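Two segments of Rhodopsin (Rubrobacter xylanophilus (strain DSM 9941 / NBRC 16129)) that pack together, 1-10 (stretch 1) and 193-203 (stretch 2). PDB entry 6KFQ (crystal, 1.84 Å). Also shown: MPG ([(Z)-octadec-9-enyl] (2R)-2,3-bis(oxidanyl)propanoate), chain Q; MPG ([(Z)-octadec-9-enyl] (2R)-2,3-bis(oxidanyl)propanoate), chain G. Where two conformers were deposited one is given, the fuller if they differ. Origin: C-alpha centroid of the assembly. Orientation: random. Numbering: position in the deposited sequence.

Stretch 1 1-10: MEALWLWIGF
Stretch 2, residues 193-203: SLSVEVFLFMV

The contact is a near-parallel helix pair, mostly apolar, in which Trp 5 is a knob in a hole on the other helix and donates one hydrogen bond across the interface. The axes of helices 2-10 and 194-203 run in the same direction at 13° and approach to 8.6 Å; 485 Å² is buried. Regular i to i+4 backbone bonds hold both, with phi/psi near -62/-42. The register is set by CA to CA distances: Glu 2 to Ser 195 4.4 Å, Trp 5 to Phe 199 5.4 Å, Gly 9 to Met 202 5.6 Å. Before the second helix, Ser 193 (p) caps it, its OG accepting from Val 196 N at 3.2 Å.

Trp 5 points toward the partner with chi1 -43° (m) and chi2 128°, its side chain lodged among Ser 195, Val 198, Phe 199 and Met 202. Its NE1 donates to Ser 195 OG (3.2 Å, 150°), which satisfies the buried indole nitrogen; Ser 195 is t. Phe 199 (t, chi2 76°) presents its edge to the indole face: ring centroids lie 4.8 Å apart, planes at 64°, with Trp 5 CE3 to Phe 199 CD1 at 3.7 Å. Phe 199 CB also sits 3.7 Å from the centroid of the five-membered ring, 8° off its normal. The chain Q lipid extends this apolar surround, its C16 3.5 Å from Trp 5 CH2.

Val 198 (t) fills the space beside the tryptophan, its CG1 3.8 Å from Trp 5 CB and 3.7 Å from Leu 6 CD2; Leu 6 is m, t. At the tight N-terminal end, Glu 2 CB lies 4.0 Å from Val 198 CB. Farther along, Met 202 (t, m, m) has its CG 3.8 Å from Gly 9 CA, a position fixed by chi1, where an ideal CB would be 3.6 Å from that CG; the bends at chi2 and chi3 place Met 202 SD 3.9 Å from Ile 8 CG2 and Met 202 CE 4.0 Å from Trp 5 CE3.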

# COMPACT_ATOMS: atom_id res chain seq x y z
N MET A 1 17.94 -4.10 16.59
CA MET A 1 17.00 -5.21 16.47
C MET A 1 16.07 -5.02 15.27
O MET A 1 15.42 -5.97 14.83
CB MET A 1 16.18 -5.36 17.76
CG MET A 1 15.25 -6.57 17.83
SD MET A 1 16.00 -8.16 18.25
CE MET A 1 17.62 -7.68 18.86
N GLU A 2 16.02 -3.79 14.73
CA GLU A 2 15.18 -3.56 13.56
C GLU A 2 15.60 -4.42 12.37
O GLU A 2 14.78 -4.70 11.50
CB GLU A 2 15.17 -2.07 13.19
CG GLU A 2 16.36 -1.60 12.37
CD GLU A 2 17.26 -0.63 13.12
OE1 GLU A 2 17.88 0.24 12.47
OE2 GLU A 2 17.34 -0.74 14.36
N ALA A 3 16.86 -4.87 12.35
CA ALA A 3 17.31 -5.78 11.29
C ALA A 3 16.43 -7.02 11.22
O ALA A 3 16.12 -7.50 10.12
CB ALA A 3 18.77 -6.18 11.52
N LEU A 4 16.02 -7.55 12.37
CA LEU A 4 15.16 -8.73 12.36
C LEU A 4 13.87 -8.46 11.61
O LEU A 4 13.47 -9.24 10.75
CB LEU A 4 14.86 -9.17 13.79
CG LEU A 4 13.77 -10.24 13.89
CD1 LEU A 4 14.09 -11.48 13.03
CD2 LEU A 4 13.58 -10.63 15.33
N TRP A 5 13.19 -7.36 11.94
CA TRP A 5 11.91 -7.09 11.29
C TRP A 5 12.08 -6.82 9.80
O TRP A 5 11.18 -7.13 9.01
CB TRP A 5 11.21 -5.91 11.98
CG TRP A 5 11.29 -5.98 13.48
CD1 TRP A 5 11.73 -5.00 14.33
CD2 TRP A 5 10.93 -7.09 14.31
NE1 TRP A 5 11.66 -5.44 15.63
CE2 TRP A 5 11.18 -6.72 15.64
CE3 TRP A 5 10.44 -8.37 14.05
CZ2 TRP A 5 10.95 -7.57 16.72
CZ3 TRP A 5 10.20 -9.22 15.12
CH2 TRP A 5 10.46 -8.82 16.43
N LEU A 6 13.21 -6.24 9.40
CA LEU A 6 13.43 -6.00 7.97
C LEU A 6 13.64 -7.31 7.22
O LEU A 6 13.21 -7.46 6.07
CB LEU A 6 14.62 -5.06 7.78
CG LEU A 6 14.40 -3.65 8.35
CD1 LEU A 6 15.72 -2.87 8.37
CD2 LEU A 6 13.33 -2.89 7.56
N TRP A 7 14.31 -8.28 7.84
CA TRP A 7 14.51 -9.56 7.17
C TRP A 7 13.21 -10.35 7.08
O TRP A 7 12.93 -11.00 6.06
CB TRP A 7 15.58 -10.38 7.89
CG TRP A 7 16.96 -10.02 7.48
CD1 TRP A 7 17.94 -9.48 8.27
CD2 TRP A 7 17.54 -10.17 6.17
NE1 TRP A 7 19.08 -9.28 7.54
CE2 TRP A 7 18.87 -9.70 6.25
CE3 TRP A 7 17.06 -10.65 4.95
CZ2 TRP A 7 19.73 -9.70 5.16
CZ3 TRP A 7 17.92 -10.65 3.86
CH2 TRP A 7 19.24 -10.18 3.97
N ILE A 8 12.39 -10.30 8.14
CA ILE A 8 11.07 -10.92 8.09
C ILE A 8 10.23 -10.26 7.01
O ILE A 8 9.54 -10.94 6.24
CB ILE A 8 10.39 -10.83 9.46
CG1 ILE A 8 11.06 -11.77 10.47
CG2 ILE A 8 8.89 -11.15 9.33
CD1 ILE A 8 10.61 -11.49 11.89
N GLY A 9 10.26 -8.93 6.94
CA GLY A 9 9.55 -8.24 5.87
C GLY A 9 9.98 -8.72 4.50
O GLY A 9 9.14 -8.99 3.63
N PHE A 10 11.28 -8.84 4.28
CA PHE A 10 11.79 -9.33 3.01
C PHE A 10 11.24 -10.72 2.69
O PHE A 10 10.67 -10.94 1.61
CB PHE A 10 13.32 -9.37 3.02
CG PHE A 10 13.89 -10.09 1.83
CD1 PHE A 10 13.72 -9.57 0.55
CD2 PHE A 10 14.58 -11.28 1.99
CE1 PHE A 10 14.25 -10.23 -0.55
CE2 PHE A 10 15.11 -11.94 0.89
CZ PHE A 10 14.94 -11.42 -0.38
N SER A 193 10.47 3.13 20.10
CA SER A 193 11.79 3.05 19.51
C SER A 193 11.70 2.81 18.01
O SER A 193 10.66 2.39 17.48
CB SER A 193 12.59 1.91 20.16
OG SER A 193 12.01 0.67 19.82
N LEU A 194 12.81 3.07 17.32
CA LEU A 194 12.88 2.76 15.89
C LEU A 194 12.63 1.28 15.63
O LEU A 194 12.00 0.91 14.63
CB LEU A 194 14.25 3.17 15.35
CG LEU A 194 14.55 2.78 13.90
CD1 LEU A 194 13.58 3.44 12.94
CD2 LEU A 194 15.99 3.11 13.54
N SER A 195 13.11 0.41 16.52
CA SER A 195 12.84 -1.02 16.33
C SER A 195 11.35 -1.32 16.37
O SER A 195 10.84 -2.09 15.55
CB SER A 195 13.58 -1.84 17.40
OG SER A 195 13.09 -3.17 17.38
N VAL A 196 10.62 -0.70 17.31
CA VAL A 196 9.18 -0.90 17.38
C VAL A 196 8.50 -0.34 16.13
O VAL A 196 7.62 -0.98 15.54
CB VAL A 196 8.61 -0.27 18.66
CG1 VAL A 196 7.08 -0.29 18.63
CG2 VAL A 196 9.13 -1.00 19.88
N GLU A 197 8.90 0.87 15.72
CA GLU A 197 8.35 1.47 14.51
C GLU A 197 8.52 0.54 13.30
O GLU A 197 7.59 0.36 12.51
CB GLU A 197 9.02 2.81 14.24
CG GLU A 197 8.63 3.42 12.91
CD GLU A 197 9.50 4.61 12.54
OE1 GLU A 197 9.41 5.04 11.37
OE2 GLU A 197 10.27 5.10 13.39
N VAL A 198 9.72 -0.02 13.14
CA VAL A 198 9.97 -0.87 11.98
C VAL A 198 9.12 -2.13 12.05
O VAL A 198 8.57 -2.58 11.04
CB VAL A 198 11.47 -1.18 11.87
CG1 VAL A 198 11.73 -2.29 10.86
CG2 VAL A 198 12.22 0.09 11.47
N PHE A 199 9.00 -2.72 13.24
CA PHE A 199 8.11 -3.86 13.43
C PHE A 199 6.68 -3.53 13.01
O PHE A 199 6.04 -4.30 12.28
CB PHE A 199 8.13 -4.30 14.90
CG PHE A 199 7.11 -5.35 15.23
CD1 PHE A 199 7.30 -6.66 14.85
CD2 PHE A 199 5.95 -5.01 15.92
CE1 PHE A 199 6.35 -7.64 15.14
CE2 PHE A 199 5.00 -5.98 16.22
CZ PHE A 199 5.21 -7.30 15.83
N LEU A 200 6.17 -2.39 13.46
CA LEU A 200 4.78 -2.05 13.17
C LEU A 200 4.55 -1.90 11.67
O LEU A 200 3.58 -2.45 11.13
CB LEU A 200 4.40 -0.77 13.92
CG LEU A 200 4.31 -1.00 15.43
CD1 LEU A 200 4.11 0.31 16.18
CD2 LEU A 200 3.18 -1.99 15.75
N PHE A 201 5.43 -1.16 10.99
CA PHE A 201 5.28 -1.02 9.54
C PHE A 201 5.41 -2.38 8.85
O PHE A 201 4.75 -2.62 7.83
CB PHE A 201 6.33 -0.06 8.96
CG PHE A 201 6.01 1.40 9.14
CD1 PHE A 201 4.73 1.90 8.89
CD2 PHE A 201 7.01 2.28 9.54
CE1 PHE A 201 4.46 3.26 9.04
CE2 PHE A 201 6.74 3.64 9.70
CZ PHE A 201 5.47 4.13 9.46
N MET A 202 6.25 -3.27 9.39
CA MET A 202 6.38 -4.59 8.78
C MET A 202 5.08 -5.38 8.87
O MET A 202 4.67 -6.01 7.89
CB MET A 202 7.54 -5.37 9.44
CG MET A 202 7.70 -6.80 8.91
SD MET A 202 6.71 -7.99 9.83
CE MET A 202 7.51 -7.95 11.43
N VAL A 203 4.42 -5.35 10.03
CA VAL A 203 3.16 -6.07 10.17
C VAL A 203 2.11 -5.46 9.24
O VAL A 203 1.42 -6.18 8.51
CB VAL A 203 2.67 -6.06 11.63
CG1 VAL A 203 1.30 -6.71 11.74
CG2 VAL A 203 3.67 -6.78 12.54
C7 MPG Q . 16.98 -3.20 20.36
C8 MPG Q . 15.64 -2.87 20.92
C9 MPG Q . 14.67 -4.02 20.92
C10 MPG Q . 13.48 -4.01 20.38
C11 MPG Q . 12.45 -5.10 20.44
C12 MPG Q . 11.20 -4.77 19.67
C13 MPG Q . 10.10 -5.81 19.80
C14 MPG Q . 8.85 -5.50 19.02
C15 MPG Q . 7.72 -6.48 19.22
C16 MPG Q . 7.99 -7.88 18.72
C17 MPG Q . 6.84 -8.84 18.90
C18 MPG Q . 7.04 -10.18 18.24
C2 MPG G . 6.03 -3.91 20.97
C3 MPG G . 4.62 -4.44 20.93
C4 MPG G . 3.89 -4.20 19.63
C5 MPG G . 2.46 -4.67 19.69
C6 MPG G . 1.86 -5.12 18.37
C7 MPG G . 1.00 -4.08 17.67
C8 MPG G . 0.10 -4.66 16.61
C9 MPG G . 0.83 -5.49 15.60
O1 MPG G . 8.06 -3.69 22.27
C1 MPG G . 6.78 -4.36 22.20
CXD MPG G . 10.13 -3.21 23.33
O2 MPG G . 11.00 -3.69 24.34
C21 MPG G . 9.80 -1.74 23.53
O3 MPG G . 11.00 -0.99 23.52
O4 MPG G . 8.69 -5.01 23.99
CX3 MPG G . 8.88 -4.08 23.25